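Local coordinates for penicillin-binding protein 2B (Streptococcus pneumoniae, PDB 2WAD) that probably cross-links the peptide stems of adjacent glycan strands during peripheral peptidoglycan synthesis, as an elongasome transpeptidase that also binds penicillin, at residues A[610-615]-A[665-670]; A[635-638]-A[642-645]. One frame throughout, in Å; residues are numbered along the deposited sequence.

Contact 1 (A[610-615]-A[665-670]); sequences VSISGK and IARDII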
loop_
_atom_site.group_PDB
_atom_site.type_symbol
_atom_site.label_atom_id
_atom_site.label_comp_id
_atom_site.label_asym_id
_atom_site.label_seq_id
_atom_site.Cartn_x
_atom_site.Cartn_y
_atom_site.Cartn_z
ATOM N N VAL A 610 6.065 10.430 28.911
ATOM C CA VAL A 610 7.495 10.218 28.685
ATOM C C VAL A 610 8.047 11.501 28.082
ATOM O O VAL A 610 7.285 12.316 27.556
ATOM C CB VAL A 610 7.795 9.075 27.659
ATOM C CG1 VAL A 610 7.595 7.698 28.286
ATOM C CG2 VAL A 610 6.976 9.255 26.384
ATOM N N SER A 611 9.364 11.667 28.162
ATOM C CA SER A 611 10.046 12.801 27.557
ATOM C C SER A 611 9.940 12.742 26.029
ATOM O O SER A 611 10.338 11.761 25.411
ATOM C CB SER A 611 11.511 12.797 27.978
ATOM O OG SER A 611 12.215 13.838 27.316
ATOM N N ILE A 612 9.409 13.809 25.442
ATOM C CA ILE A 612 9.124 13.928 24.022
ATOM C C ILE A 612 10.007 15.015 23.405
ATOM O O ILE A 612 10.149 16.109 23.975
ATOM C CB ILE A 612 7.634 14.305 23.806
ATOM C CG1 ILE A 612 6.742 13.173 24.326
ATOM C CG2 ILE A 612 7.370 14.556 22.327
ATOM C CD1 ILE A 612 5.292 13.372 24.127
ATOM N N SER A 613 10.612 14.689 22.261
ATOM C CA SER A 613 11.350 15.648 21.439
ATOM C C SER A 613 10.623 15.786 20.097
ATOM O O SER A 613 9.997 14.839 19.618
ATOM C CB SER A 613 12.775 15.143 21.222
ATOM O OG SER A 613 13.456 14.974 22.456
ATOM N N GLY A 614 10.653 16.959 19.485
ATOM C CA GLY A 614 9.906 17.103 18.250
ATOM C C GLY A 614 10.136 18.425 17.551
ATOM O O GLY A 614 11.060 19.172 17.899
ATOM N N LYS A 615 9.268 18.728 16.586
ATOM C CA LYS A 615 9.391 19.972 15.807
ATOM C C LYS A 615 8.004 20.299 15.249
ATOM O O LYS A 615 7.293 19.415 14.791
ATOM C CB LYS A 615 10.422 19.774 14.675
ATOM C CG LYS A 615 10.661 20.968 13.759
ATOM C CD LYS A 615 11.370 22.081 14.516
ATOM C CE LYS A 615 11.450 23.373 13.709
ATOM N NZ LYS A 615 10.108 24.063 13.564
ATOM N N ILE A 665 -1.839 16.523 19.128
ATOM C CA ILE A 665 -2.163 15.225 18.531
ATOM C C ILE A 665 -0.972 14.271 18.618
ATOM O O ILE A 665 -1.119 13.150 19.099
ATOM C CB ILE A 665 -2.665 15.349 17.076
ATOM C CG1 ILE A 665 -3.969 16.157 17.041
ATOM C CG2 ILE A 665 -2.892 13.963 16.478
ATOM C CD1 ILE A 665 -4.293 16.729 15.662
ATOM N N ALA A 666 0.206 14.740 18.205
ATOM C CA ALA A 666 1.448 13.960 18.292
ATOM C C ALA A 666 1.695 13.435 19.716
ATOM O O ALA A 666 2.018 12.269 19.940
ATOM C CB ALA A 666 2.657 14.821 17.806
ATOM N N ARG A 667 1.569 14.317 20.694
ATOM C CA ARG A 667 1.745 13.954 22.100
ATOM C C ARG A 667 0.742 12.897 22.518
ATOM O O ARG A 667 1.078 11.931 23.204
ATOM C CB ARG A 667 1.489 15.228 22.914
ATOM C CG ARG A 667 1.472 15.019 24.435
ATOM C CD ARG A 667 0.858 16.253 25.076
ATOM N NE ARG A 667 -0.587 16.270 24.830
ATOM C CZ ARG A 667 -1.311 17.377 24.758
ATOM N NH1 ARG A 667 -0.705 18.551 24.884
ATOM N NH2 ARG A 667 -2.627 17.309 24.554
ATOM N N ASP A 668 -0.519 13.097 22.145
ATOM C CA ASP A 668 -1.557 12.196 22.618
ATOM C C ASP A 668 -1.414 10.829 21.953
ATOM O O ASP A 668 -1.830 9.827 22.539
ATOM C CB ASP A 668 -2.950 12.735 22.318
ATOM C CG ASP A 668 -3.355 13.888 23.222
ATOM O OD1 ASP A 668 -4.427 14.457 22.956
ATOM O OD2 ASP A 668 -2.620 14.253 24.159
ATOM N N ILE A 669 -0.900 10.791 20.724
ATOM C CA ILE A 669 -0.591 9.502 20.107
ATOM C C ILE A 669 0.557 8.829 20.845
ATOM O O ILE A 669 0.538 7.616 21.053
ATOM C CB ILE A 669 -0.254 9.587 18.597
ATOM C CG1 ILE A 669 -1.498 9.961 17.785
ATOM C CG2 ILE A 669 0.309 8.248 18.085
ATOM C CD1 ILE A 669 -1.200 10.498 16.375
ATOM N N ILE A 670 1.562 9.610 21.231
ATOM C CA ILE A 670 2.669 9.041 21.990
ATOM C C ILE A 670 2.192 8.498 23.342
ATOM O O ILE A 670 2.574 7.388 23.729
ATOM C CB ILE A 670 3.874 10.013 22.088
ATOM C CG1 ILE A 670 4.499 10.155 20.689
ATOM C CG2 ILE A 670 4.953 9.506 23.068
ATOM C CD1 ILE A 670 5.691 11.052 20.621
#
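I612 reaches across from the loop leading into strand 613-616 to the C-terminal helix 661-676, and its CD1 meets CG2 of I670 tip to tip at 4.0 Å. The contact joins the entry to the edge strand of the antiparallel sheet to a helix that packs on that sheet, in the transpeptidase domain, a penicilloyl-serine transferase fold. The apolar touches carry the whole contact. With its chain stretched out (chi2 -177°), I612 brings CD1 over the helix backbone as well, 4.1 Å from CA of R667, with CG of the same arginine at 4.2 Å from CD1. V610 adds a second methyl: its CG2 comes to 3.9 Å from CG2 of I670, the two side chains crossing at about a right angle. One branch of I670 thus serves both partners, and A636 and A638 of the neighbouring strand lie against the same isoleucine, while F604 flanks I612.

The salt bridge near the contact lies within the helix. Past its bend at chi3, R667 turns its guanidinium away from the loop and grips D668 side-on, NE at 2.9 Å and NH2 at 3.1 Å from the same OD2. That oxygen lies close to the guanidinium plane, whereas both nitrogens approach it from one face of the carboxylate. Y327 binds the other carboxylate oxygen and the carbonyl of A603 takes NH1. No hydrogen bond joins loop and helix, so they meet through methyl packing, with the arginine's charge paired at the side.

Contact 2 (A[635-638]-A[642-645]); sequences VAYA and NPQI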
loop_
_atom_site.group_PDB
_atom_site.type_symbol
_atom_site.label_atom_id
_atom_site.label_comp_id
_atom_site.label_asym_id
_atom_site.label_seq_id
_atom_site.Cartn_x
_atom_site.Cartn_y
_atom_site.Cartn_z
ATOM N N VAL A 635 6.172 16.685 13.975
ATOM C CA VAL A 635 6.866 15.401 14.069
ATOM C C VAL A 635 7.453 15.289 15.485
ATOM O O VAL A 635 7.786 16.297 16.091
ATOM C CB VAL A 635 7.994 15.271 12.991
ATOM C CG1 VAL A 635 7.420 15.317 11.589
ATOM C CG2 VAL A 635 9.045 16.370 13.136
ATOM N N ALA A 636 7.568 14.078 16.021
ATOM C CA ALA A 636 8.050 13.876 17.386
ATOM C C ALA A 636 8.604 12.465 17.547
ATOM O O ALA A 636 8.212 11.558 16.817
ATOM C CB ALA A 636 6.885 14.083 18.393
ATOM N N TYR A 637 9.477 12.263 18.529
ATOM C CA TYR A 637 9.824 10.911 18.979
ATOM C C TYR A 637 9.980 10.852 20.499
ATOM O O TYR A 637 10.032 11.892 21.162
ATOM C CB TYR A 637 11.093 10.401 18.293
ATOM C CG TYR A 637 12.313 11.272 18.513
ATOM C CD1 TYR A 637 13.092 11.159 19.661
ATOM C CD2 TYR A 637 12.667 12.246 17.577
ATOM C CE1 TYR A 637 14.211 11.989 19.860
ATOM C CE2 TYR A 637 13.788 13.046 17.750
ATOM C CZ TYR A 637 14.543 12.927 18.902
ATOM O OH TYR A 637 15.635 13.762 19.061
ATOM N N ALA A 638 10.054 9.637 21.041
ATOM C CA ALA A 638 10.057 9.408 22.484
ATOM C C ALA A 638 10.300 7.931 22.778
ATOM O O ALA A 638 9.985 7.063 21.971
ATOM C CB ALA A 638 8.706 9.837 23.112
ATOM N N ASN A 642 15.834 7.177 24.547
ATOM C CA ASN A 642 15.897 5.849 23.954
ATOM C C ASN A 642 14.668 5.595 23.080
ATOM O O ASN A 642 13.758 4.880 23.487
ATOM C CB ASN A 642 15.996 4.792 25.061
ATOM C CG ASN A 642 16.000 3.380 24.514
ATOM O OD1 ASN A 642 16.558 3.118 23.450
ATOM N ND2 ASN A 642 15.381 2.462 25.241
ATOM N N PRO A 643 14.652 6.170 21.868
ATOM C CA PRO A 643 13.391 6.312 21.168
ATOM C C PRO A 643 12.722 5.000 20.760
ATOM O O PRO A 643 13.340 4.106 20.164
ATOM C CB PRO A 643 13.760 7.174 19.963
ATOM C CG PRO A 643 14.981 7.956 20.411
ATOM C CD PRO A 643 15.735 6.935 21.220
ATOM N N GLN A 644 11.431 4.899 21.046
ATOM C CA GLN A 644 10.703 3.672 20.732
ATOM C C GLN A 644 9.492 3.946 19.849
ATOM O O GLN A 644 8.849 3.034 19.327
ATOM C CB GLN A 644 10.322 2.958 22.030
ATOM C CG GLN A 644 11.497 2.163 22.606
ATOM C CD GLN A 644 11.368 1.969 24.108
ATOM O OE1 GLN A 644 10.431 1.318 24.581
ATOM N NE2 GLN A 644 12.298 2.558 24.868
ATOM N N ILE A 645 9.205 5.225 19.655
ATOM C CA ILE A 645 8.168 5.640 18.712
ATOM C C ILE A 645 8.559 6.977 18.070
ATOM O O ILE A 645 9.080 7.885 18.727
ATOM C CB ILE A 645 6.787 5.743 19.415
ATOM C CG1 ILE A 645 5.711 6.193 18.434
ATOM C CG2 ILE A 645 6.862 6.727 20.592
ATOM C CD1 ILE A 645 4.265 6.014 18.901
#
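A638 closes a classic beta bulge with Q644 and I645, where strand 634-638 turns back into strand 645-650 within the antiparallel sheet of the transpeptidase domain. A638 and I645 form the hydrogen-bonded antiparallel pair: N of A638 gives a bond to O of I645 at 3.1 Å, and N of I645 returns one of equal length to O of A638. The extra residue brings a second bond to the carbonyl of A638, N of Q644 to O of A638 at 2.8 Å and nearly straight at its hydrogen (170°). The two donors arrive differently, that of I645 almost in line with the C=O and that of Q644 tilted 34° from the carbonyl plane, and together they hold the last peptide of the strand.

This cluster of backbone bonds is tightly packed. Beside it, CA of Y637 adds a CA-H...O contact to O of I645. The side chains of A638 and I645 share a face of the sheet, covered by helix 661-676 through I670 and Y673; CG2 of I645 lies 3.4 Å from O of A638, while CB of A638 stays 4.4 Å from that methyl. Y637 and P643 lie side by side, pointing the same way against helix 525-536, whose A536 touches both; CG of P643 approaches the ring obliquely, 3.8 Å from CD1 of Y637.

The turn end is the open side. N642, exposed to solvent, has its CB directed away from the strand. Its backbone carbonyl is nevertheless bound within the turn, since the extended side chain of Q644 carries its amide NE2 to 3.1 Å from O of N642.

Contacts 1 and 2 have centres about 7 Å apart and meet along neighbouring strands of one sheet. Two probable backbone hydrogen bonds join them, from N of Y637 to O of S613 (2.8 Å) and from N of K615 to O of V635 (2.9 Å). Helix 661-676, which receives the methyls of 610-615 in contact 1, also covers one face of contact 2. Neither contact includes S386, the serine thought to form the acyl-ester intermediate, but strand 613-616 leads to the active site: K615, probably the lysine of the family's KTG motif, hydrogen-bonds S443 and makes a weak bond to the carbonyl of S386.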